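Local coordinates for conserved hypothetical protein (Shewanella loihica, PDB 2GPI) that is of unknown function but belongs to the DUF1488 family and may take part in transcriptional regulation of the shikimate pathway, at residues E42-E47 with E60-D65. Numbering follows the deposited sequence.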
ATOM      1  N   GLU A  42     -11.542  -0.505  -3.470  1.00 12.11           N
ATOM      2  CA  GLU A  42     -12.934  -0.871  -3.813  1.00 13.08           C
ATOM      3  C   GLU A  42     -13.018  -1.694  -5.091  1.00 11.12           C
ATOM      4  O   GLU A  42     -13.754  -2.704  -5.134  1.00 12.68           O
ATOM      5  CB  GLU A  42     -13.817   0.371  -3.955  1.00 13.08           C
ATOM      6  CG  GLU A  42     -14.015   1.054  -2.584  1.00 12.18           C
ATOM      7  CD  GLU A  42     -14.834   2.347  -2.656  1.00 18.55           C
ATOM      8  OE1 GLU A  42     -14.776   3.040  -3.709  1.00 18.06           O
ATOM      9  OE2 GLU A  42     -15.555   2.669  -1.684  1.00 16.18           O
ATOM     10  N   HIS A  43     -12.315  -1.245  -6.131  1.00 11.80           N
ATOM     11  CA  HIS A  43     -12.252  -2.008  -7.396  1.00 12.41           C
ATOM     12  C   HIS A  43     -11.625  -3.390  -7.178  1.00 10.66           C
ATOM     13  O   HIS A  43     -12.156  -4.385  -7.620  1.00 12.55           O
ATOM     14  CB  HIS A  43     -11.454  -1.269  -8.481  1.00 13.22           C
ATOM     15  CG  HIS A  43     -12.124  -0.058  -9.048  1.00 15.81           C
ATOM     16  ND1 HIS A  43     -13.314  -0.096  -9.752  1.00 17.26           N
ATOM     17  CD2 HIS A  43     -11.699   1.232  -9.110  1.00 21.02           C
ATOM     18  CE1 HIS A  43     -13.625   1.129 -10.153  1.00 21.75           C
ATOM     19  NE2 HIS A  43     -12.654   1.951  -9.789  1.00 25.31           N
ATOM     20  N   LEU A  44     -10.516  -3.429  -6.450  1.00 11.94           N
ATOM     21  CA  LEU A  44      -9.828  -4.704  -6.188  1.00 12.72           C
ATOM     22  C   LEU A  44     -10.707  -5.707  -5.468  1.00 11.99           C
ATOM     23  O   LEU A  44     -10.819  -6.878  -5.860  1.00 14.60           O
ATOM     24  CB  LEU A  44      -8.576  -4.426  -5.355  1.00 13.37           C
ATOM     25  CG  LEU A  44      -7.722  -5.589  -4.901  1.00 15.28           C
ATOM     26  CD1 LEU A  44      -7.186  -6.367  -6.118  1.00 15.67           C
ATOM     27  CD2 LEU A  44      -6.556  -5.147  -4.002  1.00 16.08           C
ATOM     28  N   ALA A  45     -11.396  -5.233  -4.432  1.00 10.91           N
ATOM     29  CA  ALA A  45     -12.284  -6.069  -3.620  1.00 11.20           C
ATOM     30  C   ALA A  45     -13.663  -6.296  -4.206  1.00 11.81           C
ATOM     31  O   ALA A  45     -14.405  -7.150  -3.717  1.00 13.04           O
ATOM     32  CB  ALA A  45     -12.429  -5.438  -2.198  1.00 11.96           C
ATOM     33  N   ALA A  46     -14.054  -5.499  -5.234  1.00 10.00           N
ATOM     34  CA  ALA A  46     -15.437  -5.501  -5.758  1.00 11.05           C
ATOM     35  C   ALA A  46     -16.441  -5.210  -4.640  1.00 10.58           C
ATOM     36  O   ALA A  46     -17.517  -5.850  -4.538  1.00 11.83           O
ATOM     37  CB  ALA A  46     -15.741  -6.807  -6.520  1.00 11.12           C
ATOM     38  N   GLU A  47     -16.089  -4.195  -3.842  1.00 12.52           N
ATOM     39  CA  GLU A  47     -16.886  -3.808  -2.672  1.00 15.78           C
ATOM     40  C   GLU A  47     -16.689  -2.335  -2.379  1.00 14.74           C
ATOM     41  O   GLU A  47     -15.543  -1.853  -2.308  1.00 14.68           O
ATOM     42  CB  GLU A  47     -16.381  -4.630  -1.472  1.00 17.12           C
ATOM     43  CG  GLU A  47     -17.130  -4.513  -0.201  1.00 25.91           C
ATOM     44  CD  GLU A  47     -16.648  -5.540   0.830  1.00 22.03           C
ATOM     45  OE1 GLU A  47     -16.373  -6.716   0.443  1.00 30.62           O
ATOM     46  OE2 GLU A  47     -16.562  -5.193   2.031  1.00 31.84           O
ATOM     47  N   GLU A  60      -6.227  -6.224   4.505  1.00 12.40           N
ATOM     48  CA  GLU A  60      -5.726  -7.518   5.021  1.00 14.09           C
ATOM     49  C   GLU A  60      -6.067  -8.674   4.090  1.00 15.59           C
ATOM     50  O   GLU A  60      -5.211  -9.572   3.852  1.00 14.72           O
ATOM     51  CB  GLU A  60      -6.260  -7.731   6.427  1.00 14.34           C
ATOM     52  CG  GLU A  60      -5.626  -6.844   7.411  1.00 17.13           C
ATOM     53  CD  GLU A  60      -4.137  -7.142   7.647  1.00 23.90           C
ATOM     54  OE1 GLU A  60      -3.597  -8.166   7.159  1.00 39.85           O
ATOM     55  OE2 GLU A  60      -3.520  -6.348   8.340  1.00 26.26           O
ATOM     56  N   GLN A  61      -7.272  -8.662   3.532  1.00 15.30           N
ATOM     57  CA  GLN A  61      -7.702  -9.709   2.582  1.00 15.88           C
ATOM     58  C   GLN A  61      -6.769  -9.806   1.374  1.00 14.67           C
ATOM     59  O   GLN A  61      -6.510 -10.892   0.876  1.00 18.49           O
ATOM     60  CB  GLN A  61      -9.138  -9.478   2.141  1.00 19.61           C
ATOM     61  CG  GLN A  61      -9.673 -10.511   1.195  1.00 28.24           C
ATOM     62  CD  GLN A  61     -11.174 -10.343   0.983  1.00 28.67           C
ATOM     63  OE1 GLN A  61     -11.856  -9.645   1.773  1.00 28.37           O
ATOM     64  NE2 GLN A  61     -11.700 -10.985  -0.074  1.00 40.48           N
ATOM     65  N   PHE A  62      -6.259  -8.668   0.913  1.00 12.10           N
ATOM     66  CA  PHE A  62      -5.439  -8.597  -0.258  1.00 11.34           C
ATOM     67  C   PHE A  62      -3.991  -8.152   0.091  1.00 11.56           C
ATOM     68  O   PHE A  62      -3.241  -7.694  -0.802  1.00 12.06           O
ATOM     69  CB  PHE A  62      -6.065  -7.646  -1.278  1.00 13.55           C
ATOM     70  CG  PHE A  62      -7.384  -8.139  -1.811  1.00 14.35           C
ATOM     71  CD1 PHE A  62      -7.404  -8.980  -2.890  1.00 19.71           C
ATOM     72  CD2 PHE A  62      -8.586  -7.722  -1.263  1.00 14.85           C
ATOM     73  CE1 PHE A  62      -8.582  -9.464  -3.412  1.00 20.02           C
ATOM     74  CE2 PHE A  62      -9.778  -8.245  -1.756  1.00 15.79           C
ATOM     75  CZ  PHE A  62      -9.757  -9.101  -2.847  1.00 15.11           C
ATOM     76  N   ARG A  63      -3.600  -8.302   1.348  1.00 12.88           N
ATOM     77  CA  ARG A  63      -2.333  -7.736   1.823  1.00 11.92           C
ATOM     78  C   ARG A  63      -1.156  -8.134   0.934  1.00 10.79           C
ATOM     79  O   ARG A  63      -0.326  -7.297   0.542  1.00 11.18           O
ATOM     80  CB  ARG A  63      -2.009  -8.205   3.269  1.00 11.09           C
ATOM     81  CG  ARG A  63      -0.610  -7.904   3.725  1.00 10.39           C
ATOM     82  CD  ARG A  63      -0.351  -8.415   5.084  1.00 14.29           C
ATOM     83  NE  ARG A  63       1.095  -8.402   5.348  1.00 14.57           N
ATOM     84  CZ  ARG A  63       1.667  -8.946   6.422  1.00 17.31           C
ATOM     85  NH1 ARG A  63       0.916  -9.518   7.334  1.00 15.43           N
ATOM     86  NH2 ARG A  63       2.987  -8.864   6.581  1.00 19.23           N
ATOM     87  N   PHE A  64      -1.024  -9.427   0.671  1.00 11.07           N
ATOM     88  CA  PHE A  64       0.171  -9.897  -0.044  1.00 11.82           C
ATOM     89  C   PHE A  64       0.174  -9.494  -1.527  1.00 14.40           C
ATOM     90  O   PHE A  64       1.222  -9.205  -2.080  1.00 13.93           O
ATOM     91  CB  PHE A  64       0.421 -11.393   0.192  1.00 11.81           C
ATOM     92  CG  PHE A  64       0.811 -11.654   1.617  1.00 10.79           C
ATOM     93  CD1 PHE A  64       2.155 -11.587   1.972  1.00 14.03           C
ATOM     94  CD2 PHE A  64      -0.144 -11.833   2.600  1.00 14.06           C
ATOM     95  CE1 PHE A  64       2.557 -11.725   3.296  1.00 14.43           C
ATOM     96  CE2 PHE A  64       0.249 -11.975   3.961  1.00 12.24           C
ATOM     97  CZ  PHE A  64       1.598 -11.915   4.293  1.00 13.37           C
ATOM     98  N   ASP A  65      -0.995  -9.396  -2.137  1.00 11.83           N
ATOM     99  CA  ASP A  65      -1.060  -8.838  -3.486  1.00 11.97           C
ATOM    100  C   ASP A  65      -0.678  -7.367  -3.509  1.00 11.99           C
ATOM    101  O   ASP A  65      -0.011  -6.879  -4.425  1.00 11.84           O
ATOM    102  CB  ASP A  65      -2.492  -8.988  -4.004  1.00 13.34           C
ATOM    103  CG  ASP A  65      -2.882 -10.445  -4.316  1.00 24.78           C
ATOM    104  OD1 ASP A  65      -1.997 -11.338  -4.389  1.00 25.63           O
ATOM    105  OD2 ASP A  65      -4.096 -10.648  -4.515  1.00 30.67           O
TER
HETATM  106  O   HOH W   1     -13.702  -9.358  -2.104  1.00 33.09           O
HETATM  107  O   HOH W   2     -14.354  -9.184   0.701  1.00 41.63           O
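Leu44 lies over one face of the Phe62 ring, its CG 4.1 Å from the ring centroid and 15° off the ring normal, a CH-pi contact displaced toward the CG–CD1 rim. The two side chains run past each other in opposite directions, which brings Leu44 CD2 to 3.7 Å from Phe62 CB, at the root of the ring. The far end of the ring reaches the helix backbone: Phe62 CE2 sits 3.8 Å from Ala45 CA and 3.9 Å from Ala45 CB. With CG beside the backbone N (chi1 -65°) and anti to the carbonyl carbon, Phe62 extends its ring across to helix 38-45. Replacing Phe62 by an alanine would take away the ring, and would probably leave one side of Leu44 without its aromatic cover and open a gap beside Ala45. Two waters bridge the polar side. One donates to Ala45 O at 2.8 Å and accepts a weak bond from Gln61 NE2; the other donates to both Gln61 OE1, at 2.8 Å, and Glu47 OE1, whose carboxylate is also held through OE2 by Gln54. Leu58 of helix 52-61 touches Ala45, while Val90 and Asp91 meet Leu44. A Schellman motif ends helix 38-45, Glu47 N bonding to Glu42 O (3.1 Å) and the N of Ala46, the positive-phi C-prime residue, to His43 O. Phe62 is both first past helix 52-61 and N-cap of helix 63-75, so the contact packs one helix C-terminus against the junction of the next two, at the surface of this DUF1488 fold.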